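Local coordinates for protein signal transduction histidine kinase, LytS (Clostridium beijerinckii, PDB 5XSJ) that probably serves as a membrane-bound two-component sensor kinase that phosphorylates a histidine using ATP, represented here by its N-terminal four-helix region, probably the sensory part, at residues B[96-101]-B[105-110]; B[49-54]-B[85-90]; B[38-43]-B[92-97]. All coordinates share one frame; numbering follows the deposited sequence.

Contact 1 of 3, residues B[96-101]-B[105-110]; sequences SAYENK and VFYYDD
Tyr107 lies along the last turn of helix 73-99 and meets it first through its CB, which rests 3.8 Å from Ala97 CB. With chi1 at 56°, its CG is placed between the backbone N and the carbonyl carbon, and the ring therefore runs on beside the neighbouring helix end. CD2 is next, 3.9 Å from Ala97 CB; the methyl approaches the ring obliquely, as does the backbone N of Tyr98. At the tip, the OH comes to the edge of the Tyr98 ring, near its plane, and is 4.3 Å from CD1 of that residue. Contact here is thus largely apolar and fairly small, with the shortest approach made close to the two backbones, where the Ala97 and Tyr107 CA atoms are 6.2 Å apart.

Just beyond Ala97 the helix closes in a Schellman motif, Lys101 taking positive phi. The carbonyl O of Ser96 receives both Asn100 N and Asn100 ND2, from opposite faces of its plane, the side-chain hydrogen bond from ND2 being nearly straight at 164°.

Three residues separate the segments, so the contact lies just inside the tight connection between the consecutive helices 73-99 and 104-133. Helix 15-42 adds Ile40 against both tyrosines, and apolar side chains of another protein's chain pack on Tyr98 and Tyr107 as well.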
loop_
_atom_site.group_PDB
_atom_site.type_symbol
_atom_site.label_atom_id
_atom_site.label_comp_id
_atom_site.label_asym_id
_atom_site.label_seq_id
_atom_site.Cartn_x
_atom_site.Cartn_y
_atom_site.Cartn_z
ATOM N N SER B 96 -14.165 8.480 19.710
ATOM C CA SER B 96 -15.029 9.612 19.982
ATOM C C SER B 96 -16.118 9.812 18.918
ATOM O O SER B 96 -17.276 10.011 19.254
ATOM C CB SER B 96 -14.179 10.869 20.122
ATOM O OG SER B 96 -14.991 11.992 20.360
ATOM N N ALA B 97 -15.756 9.765 17.643
ATOM C CA ALA B 97 -16.744 9.901 16.575
ATOM C C ALA B 97 -17.672 8.696 16.547
ATOM O O ALA B 97 -18.867 8.822 16.298
ATOM C CB ALA B 97 -16.055 10.077 15.213
ATOM N N TYR B 98 -17.109 7.522 16.804
ATOM C CA TYR B 98 -17.878 6.290 16.836
ATOM C C TYR B 98 -18.970 6.334 17.903
ATOM O O TYR B 98 -20.126 5.993 17.643
ATOM C CB TYR B 98 -16.955 5.104 17.093
ATOM C CG TYR B 98 -17.675 3.796 17.336
ATOM C CD1 TYR B 98 -18.301 3.127 16.298
ATOM C CD2 TYR B 98 -17.719 3.226 18.600
ATOM C CE1 TYR B 98 -18.945 1.931 16.504
ATOM C CE2 TYR B 98 -18.377 2.026 18.821
ATOM C CZ TYR B 98 -18.982 1.387 17.764
ATOM O OH TYR B 98 -19.630 0.196 17.953
ATOM N N GLU B 99 -18.596 6.745 19.110
ATOM C CA GLU B 99 -19.525 6.728 20.235
ATOM C C GLU B 99 -20.576 7.833 20.106
ATOM O O GLU B 99 -21.660 7.732 20.670
ATOM C CB GLU B 99 -18.754 6.846 21.542
ATOM C CG GLU B 99 -17.924 5.616 21.832
ATOM C CD GLU B 99 -17.131 5.726 23.121
ATOM O OE1 GLU B 99 -16.925 6.867 23.582
ATOM O OE2 GLU B 99 -16.713 4.675 23.670
ATOM N N ASN B 100 -20.242 8.877 19.352
ATOM C CA ASN B 100 -21.197 9.908 18.946
ATOM C C ASN B 100 -22.121 9.475 17.819
ATOM O O ASN B 100 -22.929 10.270 17.339
ATOM C CB ASN B 100 -20.463 11.168 18.499
ATOM C CG ASN B 100 -20.399 12.201 19.579
ATOM O OD1 ASN B 100 -21.366 12.935 19.803
ATOM N ND2 ASN B 100 -19.259 12.275 20.266
ATOM N N LYS B 101 -21.971 8.227 17.384
ATOM C CA LYS B 101 -22.772 7.648 16.300
ATOM C C LYS B 101 -22.742 8.504 15.037
ATOM O O LYS B 101 -23.767 8.770 14.419
ATOM C CB LYS B 101 -24.205 7.416 16.781
ATOM C CG LYS B 101 -24.267 6.394 17.912
ATOM C CD LYS B 101 -25.684 6.141 18.392
ATOM C CE LYS B 101 -26.513 5.411 17.342
ATOM N NZ LYS B 101 -27.960 5.378 17.717
ATOM N N VAL B 105 -17.933 8.250 7.242
ATOM C CA VAL B 105 -17.201 9.276 6.511
ATOM C C VAL B 105 -16.455 10.225 7.455
ATOM O O VAL B 105 -15.406 10.773 7.099
ATOM C CB VAL B 105 -18.159 10.093 5.585
ATOM C CG1 VAL B 105 -19.163 10.920 6.409
ATOM C CG2 VAL B 105 -17.372 10.977 4.636
ATOM N N PHE B 106 -16.965 10.390 8.671
ATOM C CA PHE B 106 -16.332 11.296 9.625
ATOM C C PHE B 106 -15.149 10.692 10.385
ATOM O O PHE B 106 -14.320 11.441 10.893
ATOM C CB PHE B 106 -17.373 11.834 10.614
ATOM C CG PHE B 106 -18.390 12.721 9.961
ATOM C CD1 PHE B 106 -18.008 13.947 9.420
ATOM C CD2 PHE B 106 -19.717 12.323 9.843
ATOM C CE1 PHE B 106 -18.933 14.766 8.786
ATOM C CE2 PHE B 106 -20.654 13.144 9.215
ATOM C CZ PHE B 106 -20.261 14.365 8.687
ATOM N N TYR B 107 -15.051 9.364 10.468
ATOM C CA TYR B 107 -13.883 8.784 11.136
ATOM C C TYR B 107 -13.071 7.818 10.279
ATOM O O TYR B 107 -12.168 7.155 10.788
ATOM C CB TYR B 107 -14.292 8.091 12.439
ATOM C CG TYR B 107 -15.346 7.013 12.335
ATOM C CD1 TYR B 107 -14.991 5.676 12.165
ATOM C CD2 TYR B 107 -16.695 7.322 12.466
ATOM C CE1 TYR B 107 -15.952 4.684 12.098
ATOM C CE2 TYR B 107 -17.670 6.335 12.400
ATOM C CZ TYR B 107 -17.295 5.019 12.214
ATOM O OH TYR B 107 -18.257 4.038 12.144
ATOM N N TYR B 108 -13.374 7.764 8.984
ATOM C CA TYR B 108 -12.661 6.891 8.063
ATOM C C TYR B 108 -11.155 7.144 8.101
ATOM O O TYR B 108 -10.371 6.218 8.282
ATOM C CB TYR B 108 -13.190 7.068 6.639
ATOM C CG TYR B 108 -12.354 6.365 5.600
ATOM C CD1 TYR B 108 -12.499 5.003 5.367
ATOM C CD2 TYR B 108 -11.404 7.064 4.853
ATOM C CE1 TYR B 108 -11.718 4.347 4.415
ATOM C CE2 TYR B 108 -10.625 6.423 3.904
ATOM C CZ TYR B 108 -10.783 5.065 3.687
ATOM O OH TYR B 108 -9.996 4.436 2.740
ATOM N N ASP B 109 -10.764 8.404 7.951
ATOM C CA ASP B 109 -9.351 8.790 7.967
ATOM C C ASP B 109 -8.648 8.429 9.275
ATOM O O ASP B 109 -7.579 7.829 9.261
ATOM C CB ASP B 109 -9.213 10.294 7.718
ATOM C CG ASP B 109 -9.447 10.666 6.264
ATOM O OD1 ASP B 109 -9.617 9.734 5.443
ATOM O OD2 ASP B 109 -9.448 11.881 5.942
ATOM N N ASP B 110 -9.246 8.818 10.400
ATOM C CA ASP B 110 -8.692 8.496 11.715
ATOM C C ASP B 110 -8.588 7.001 11.921
ATOM O O ASP B 110 -7.637 6.520 12.510
ATOM C CB ASP B 110 -9.551 9.094 12.830
ATOM C CG ASP B 110 -9.406 10.593 12.939
ATOM O OD1 ASP B 110 -8.292 11.094 12.702
ATOM O OD2 ASP B 110 -10.403 11.267 13.287
#

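Contact 2 of 3, residues B[49-54]-B[85-90]; sequences ESYNNE and DSYIES
Tyr51 and Tyr87 reach toward each other from two regular helical turns that run in broadly opposing, oblique directions, each held by backbone bonds such as Asn53 N to Glu49 O and Glu89 N to Asp85 O. The backbones stay well apart, with 10.0 Å between Tyr51 CA and Ile88 CA, and the long aromatic side chains bridge the distance. They slide past one another in opposite senses instead of stacking. Tyr87, its CG anti to the backbone N (chi1 164°), brings its hydroxyl to the edge of the Tyr51 ring, in that ring's plane: the OH is 3.7 Å from Tyr51 CD1, and almost as near to CE1. In return Tyr51 CE1 approaches the Tyr87 ring obliquely, 4.3 Å from its CZ. Tyr51 has a chi1 of 142°, well short of a full anti setting, and its ring extends past the Tyr87 tip until its own OH is 4.0 Å from the carbonyl O of Ile88.

Both phenol oxygens find their polar partners in serines beyond these turns. Ser32, on helix 15-42, hydrogen-bonds through OG to Tyr87 OH and to the carbonyl O of Tyr51, while Ser91 OG bonds to Tyr51 OH and to the carbonyl O atoms of Tyr87 and Ile88. Direct contact between the two helices therefore relies on van der Waals touch, with the Tyr87 hydroxyl at the Tyr51 ring edge, whereas directional bonding passes through small hydroxyl side chains; the buried phenols are satisfied inside the bundle, and these bonds restrain the phenol ends.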
loop_
_atom_site.group_PDB
_atom_site.type_symbol
_atom_site.label_atom_id
_atom_site.label_comp_id
_atom_site.label_asym_id
_atom_site.label_seq_id
_atom_site.Cartn_x
_atom_site.Cartn_y
_atom_site.Cartn_z
ATOM N N GLU B 49 -11.864 -1.324 26.732
ATOM C CA GLU B 49 -11.089 -1.459 27.959
ATOM C C GLU B 49 -9.720 -2.076 27.693
ATOM O O GLU B 49 -8.698 -1.596 28.196
ATOM C CB GLU B 49 -11.859 -2.307 28.979
ATOM C CG GLU B 49 -11.195 -2.392 30.340
ATOM C CD GLU B 49 -11.874 -3.400 31.263
ATOM O OE1 GLU B 49 -11.353 -3.642 32.371
ATOM O OE2 GLU B 49 -12.919 -3.966 30.873
ATOM N N SER B 50 -9.693 -3.150 26.911
ATOM C CA SER B 50 -8.429 -3.783 26.559
ATOM C C SER B 50 -7.593 -2.903 25.631
ATOM O O SER B 50 -6.369 -2.867 25.741
ATOM C CB SER B 50 -8.663 -5.139 25.895
ATOM O OG SER B 50 -9.217 -6.057 26.814
ATOM N N TYR B 51 -8.245 -2.208 24.707
ATOM C CA TYR B 51 -7.533 -1.260 23.835
ATOM C C TYR B 51 -6.753 -0.274 24.686
ATOM O O TYR B 51 -5.584 0.009 24.448
ATOM C CB TYR B 51 -8.521 -0.513 22.933
ATOM C CG TYR B 51 -8.163 0.944 22.728
ATOM C CD1 TYR B 51 -7.201 1.303 21.800
ATOM C CD2 TYR B 51 -8.785 1.964 23.450
ATOM C CE1 TYR B 51 -6.840 2.613 21.611
ATOM C CE2 TYR B 51 -8.427 3.326 23.253
ATOM C CZ TYR B 51 -7.445 3.617 22.316
ATOM O OH TYR B 51 -7.007 4.886 22.026
ATOM N N ASN B 52 -7.434 0.235 25.702
ATOM C CA ASN B 52 -6.901 1.295 26.531
ATOM C C ASN B 52 -5.794 0.795 27.450
ATOM O O ASN B 52 -4.730 1.412 27.541
ATOM C CB ASN B 52 -8.029 1.941 27.331
ATOM C CG ASN B 52 -7.548 3.098 28.169
ATOM O OD1 ASN B 52 -7.770 3.142 29.389
ATOM N ND2 ASN B 52 -6.851 4.036 27.524
ATOM N N ASN B 53 -6.033 -0.340 28.106
ATOM C CA ASN B 53 -5.026 -0.966 28.963
ATOM C C ASN B 53 -3.734 -1.278 28.219
ATOM O O ASN B 53 -2.633 -1.027 28.718
ATOM C CB ASN B 53 -5.576 -2.257 29.582
ATOM C CG ASN B 53 -6.647 -1.996 30.655
ATOM O OD1 ASN B 53 -6.968 -0.852 30.977
ATOM N ND2 ASN B 53 -7.214 -3.067 31.189
ATOM N N GLU B 54 -3.856 -1.847 27.026
ATOM C CA GLU B 54 -2.666 -2.196 26.272
ATOM C C GLU B 54 -1.865 -0.960 25.839
ATOM O O GLU B 54 -0.638 -1.004 25.901
ATOM C CB GLU B 54 -3.038 -3.062 25.067
ATOM C CG GLU B 54 -3.605 -4.427 25.466
ATOM C CD GLU B 54 -2.544 -5.366 26.031
ATOM O OE1 GLU B 54 -1.371 -5.315 25.603
ATOM O OE2 GLU B 54 -2.874 -6.171 26.913
ATOM N N ASP B 85 2.024 8.217 20.543
ATOM C CA ASP B 85 1.126 9.321 20.882
ATOM C C ASP B 85 0.195 9.638 19.704
ATOM O O ASP B 85 -0.980 9.962 19.915
ATOM C CB ASP B 85 1.904 10.585 21.276
ATOM C CG ASP B 85 2.639 10.452 22.611
ATOM O OD1 ASP B 85 2.308 9.561 23.424
ATOM O OD2 ASP B 85 3.560 11.260 22.848
ATOM N N SER B 86 0.711 9.545 18.472
ATOM C CA SER B 86 -0.123 9.795 17.287
ATOM C C SER B 86 -1.204 8.736 17.133
ATOM O O SER B 86 -2.328 9.023 16.756
ATOM C CB SER B 86 0.720 9.837 16.008
ATOM O OG SER B 86 1.573 10.965 15.982
ATOM N N TYR B 87 -0.834 7.497 17.391
ATOM C CA TYR B 87 -1.792 6.406 17.399
ATOM C C TYR B 87 -2.860 6.626 18.455
ATOM O O TYR B 87 -4.040 6.412 18.216
ATOM C CB TYR B 87 -1.072 5.092 17.663
ATOM C CG TYR B 87 -2.001 3.987 18.072
ATOM C CD1 TYR B 87 -2.812 3.366 17.131
ATOM C CD2 TYR B 87 -2.062 3.541 19.396
ATOM C CE1 TYR B 87 -3.674 2.328 17.486
ATOM C CE2 TYR B 87 -2.931 2.502 19.763
ATOM C CZ TYR B 87 -3.730 1.891 18.802
ATOM O OH TYR B 87 -4.596 0.856 19.147
ATOM N N ILE B 88 -2.426 7.042 19.643
ATOM C CA ILE B 88 -3.358 7.313 20.732
ATOM C C ILE B 88 -4.350 8.394 20.313
ATOM O O ILE B 88 -5.557 8.267 20.532
ATOM C CB ILE B 88 -2.593 7.713 22.011
ATOM C CG1 ILE B 88 -1.841 6.482 22.536
ATOM C CG2 ILE B 88 -3.547 8.249 23.071
ATOM C CD1 ILE B 88 -0.787 6.773 23.577
ATOM N N GLU B 89 -3.849 9.421 19.639
ATOM C CA GLU B 89 -4.693 10.532 19.228
ATOM C C GLU B 89 -5.665 10.117 18.124
ATOM O O GLU B 89 -6.838 10.477 18.167
ATOM C CB GLU B 89 -3.823 11.703 18.771
ATOM C CG GLU B 89 -4.577 12.970 18.464
ATOM C CD GLU B 89 -3.716 13.981 17.718
ATOM O OE1 GLU B 89 -4.224 15.077 17.403
ATOM O OE2 GLU B 89 -2.532 13.671 17.423
ATOM N N SER B 90 -5.182 9.359 17.139
ATOM C CA SER B 90 -6.030 8.900 16.038
ATOM C C SER B 90 -7.084 7.910 16.496
ATOM O O SER B 90 -8.230 7.951 16.037
ATOM C CB SER B 90 -5.187 8.254 14.935
ATOM O OG SER B 90 -4.315 9.200 14.348
#

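Contact 3 of 3, residues B[38-43]-B[92-97]; sequences QYILNG and KNTISA
The OH of Tyr39, whose ring packs against Ile95, probably hydrogen-bonds to Glu99 OE2, and this same carboxylate oxygen also forms a salt bridge with Lys48. This oxygen of helix 73-99 thus probably draws in groups from helices 15-42 and 45-67 beside an otherwise apolar contact.

Below that polar tip, Tyr39 CE2 lies 4.0 Å from Ile95 CG2. The two side chains cross at about a right angle, and the methyl meets the ring obliquely. Full extension of Tyr39, with CG anti to the backbone N (chi1 179°), carries the ring across to the other helix. Ile40 makes the second bridge. Its CD1, bent back by a chi2 of -48°, settles in the angle between two neighbours on helix 73-99, 3.9 Å from Thr94 CG2 and 4.2 Å from both CA and CG1 of Ile95. Its CG1 also touches the Thr94 methyl, so that two successive carbons of the isoleucine lie against one branch of the threonine, again with the side chains crossing nearly at a right angle.

Thr94 turns its methyl to Ile40 and gives its OG1 to the carbonyl O of Ser90 one turn earlier. The axes of the short helical segments 38-42 and 92-97 run nearly parallel, 16° apart, and come within 10.6 Å, a spacing filled by branched and aromatic side chains. Phe36 extends the apolar layer on helix 15-42, and Phe111 from helix 104-133 adds to it against Ile40. Chemically the contact is divided: hydrocarbon makes the touch between the helices, Thr94 OG1 is satisfied within its own helix, and charge gathers at the phenol end, where the Lys48 ammonium would be expected to stabilise the Glu99 carboxylate, the probable partner of the tyrosine hydroxyl.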
loop_
_atom_site.group_PDB
_atom_site.type_symbol
_atom_site.label_atom_id
_atom_site.label_comp_id
_atom_site.label_asym_id
_atom_site.label_seq_id
_atom_site.Cartn_x
_atom_site.Cartn_y
_atom_site.Cartn_z
ATOM N N GLN B 38 -11.869 -4.279 16.841
ATOM C CA GLN B 38 -13.087 -4.991 17.234
ATOM C C GLN B 38 -14.093 -4.069 17.887
ATOM O O GLN B 38 -15.296 -4.214 17.673
ATOM C CB GLN B 38 -12.759 -6.146 18.179
ATOM C CG GLN B 38 -11.936 -7.262 17.518
ATOM C CD GLN B 38 -11.489 -8.296 18.528
ATOM O OE1 GLN B 38 -12.313 -8.947 19.178
ATOM N NE2 GLN B 38 -10.182 -8.417 18.708
ATOM N N TYR B 39 -13.615 -3.113 18.678
ATOM C CA TYR B 39 -14.533 -2.197 19.341
ATOM C C TYR B 39 -15.291 -1.339 18.339
ATOM O O TYR B 39 -16.512 -1.212 18.429
ATOM C CB TYR B 39 -13.805 -1.294 20.329
ATOM C CG TYR B 39 -14.738 -0.313 21.009
ATOM C CD1 TYR B 39 -15.754 -0.765 21.859
ATOM C CD2 TYR B 39 -14.617 1.051 20.801
ATOM C CE1 TYR B 39 -16.627 0.127 22.485
ATOM C CE2 TYR B 39 -15.480 1.957 21.426
ATOM C CZ TYR B 39 -16.482 1.483 22.267
ATOM O OH TYR B 39 -17.326 2.368 22.894
ATOM N N ILE B 40 -14.570 -0.752 17.384
ATOM C CA ILE B 40 -15.202 0.080 16.365
ATOM C C ILE B 40 -16.194 -0.726 15.518
ATOM O O ILE B 40 -17.216 -0.193 15.080
ATOM C CB ILE B 40 -14.143 0.736 15.425
ATOM C CG1 ILE B 40 -13.224 1.667 16.220
ATOM C CG2 ILE B 40 -14.815 1.497 14.273
ATOM C CD1 ILE B 40 -13.981 2.627 17.153
ATOM N N LEU B 41 -15.900 -2.008 15.300
ATOM C CA LEU B 41 -16.751 -2.847 14.460
ATOM C C LEU B 41 -17.967 -3.428 15.173
ATOM O O LEU B 41 -18.917 -3.826 14.508
ATOM C CB LEU B 41 -15.952 -3.999 13.852
ATOM C CG LEU B 41 -14.868 -3.686 12.812
ATOM C CD1 LEU B 41 -14.667 -4.901 11.918
ATOM C CD2 LEU B 41 -15.213 -2.456 11.994
ATOM N N ASN B 42 -17.961 -3.480 16.507
ATOM C CA ASN B 42 -19.103 -4.068 17.233
ATOM C C ASN B 42 -19.505 -3.387 18.553
ATOM O O ASN B 42 -20.635 -3.532 19.016
ATOM C CB ASN B 42 -18.827 -5.544 17.524
ATOM C CG ASN B 42 -20.038 -6.254 18.127
ATOM O OD1 ASN B 42 -21.143 -6.215 17.571
ATOM N ND2 ASN B 42 -19.843 -6.870 19.294
ATOM N N GLY B 43 -18.582 -2.669 19.177
ATOM C CA GLY B 43 -18.915 -1.894 20.356
ATOM C C GLY B 43 -18.909 -2.619 21.688
ATOM O O GLY B 43 -19.421 -2.088 22.668
ATOM N N LYS B 92 -8.250 7.613 19.607
ATOM C CA LYS B 92 -9.210 8.272 20.493
ATOM C C LYS B 92 -10.207 9.100 19.691
ATOM O O LYS B 92 -11.407 9.115 19.997
ATOM C CB LYS B 92 -8.496 9.145 21.536
ATOM C CG LYS B 92 -7.955 8.335 22.714
ATOM C CD LYS B 92 -7.397 9.209 23.848
ATOM C CE LYS B 92 -6.835 8.331 24.983
ATOM N NZ LYS B 92 -6.108 9.091 26.046
ATOM N N ASN B 93 -9.721 9.788 18.660
ATOM C CA ASN B 93 -10.622 10.539 17.797
ATOM C C ASN B 93 -11.620 9.619 17.103
ATOM O O ASN B 93 -12.795 9.961 16.977
ATOM C CB ASN B 93 -9.842 11.353 16.761
ATOM C CG ASN B 93 -9.082 12.504 17.384
ATOM O OD1 ASN B 93 -9.357 12.900 18.511
ATOM N ND2 ASN B 93 -8.110 13.029 16.667
ATOM N N THR B 94 -11.160 8.451 16.667
ATOM C CA THR B 94 -12.060 7.473 16.057
ATOM C C THR B 94 -13.116 7.025 17.067
ATOM O O THR B 94 -14.296 7.007 16.758
ATOM C CB THR B 94 -11.313 6.221 15.527
ATOM O OG1 THR B 94 -10.282 6.611 14.613
ATOM C CG2 THR B 94 -12.273 5.279 14.824
ATOM N N ILE B 95 -12.685 6.664 18.272
ATOM C CA ILE B 95 -13.596 6.176 19.303
ATOM C C ILE B 95 -14.634 7.246 19.630
ATOM O O ILE B 95 -15.826 6.974 19.773
ATOM C CB ILE B 95 -12.822 5.777 20.581
ATOM C CG1 ILE B 95 -11.999 4.516 20.337
ATOM C CG2 ILE B 95 -13.766 5.566 21.754
ATOM C CD1 ILE B 95 -11.146 4.149 21.518
ATOM N N SER B 96 -14.165 8.480 19.710
ATOM C CA SER B 96 -15.029 9.612 19.982
ATOM C C SER B 96 -16.118 9.812 18.918
ATOM O O SER B 96 -17.276 10.011 19.254
ATOM C CB SER B 96 -14.179 10.869 20.122
ATOM O OG SER B 96 -14.991 11.992 20.360
ATOM N N ALA B 97 -15.756 9.765 17.643
ATOM C CA ALA B 97 -16.744 9.901 16.575
ATOM C C ALA B 97 -17.672 8.696 16.547
ATOM O O ALA B 97 -18.867 8.822 16.298
ATOM C CB ALA B 97 -16.055 10.077 15.213
#

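In the fold
All three contacts draw on helix 73-99, which pairs with helix 45-67 in contact 2, helix 15-42 in contact 3 and helix 104-133 in contact 1. Along the chain, contact 2 is nested within the loop that contact 3 closes, and contact 1 follows contact 2 and begins where contact 3 ends. Contacts 1 and 3 share Ser96 and Ala97, with centres about 7 Å apart near one end of the bundle; contact 2 lies nearer the middle, its centre about 11 Å from that of contact 3 and 15 Å from that of contact 1. Together they tie helix 73-99 to every other helix of this four-helix region, whose surface also meets another protein.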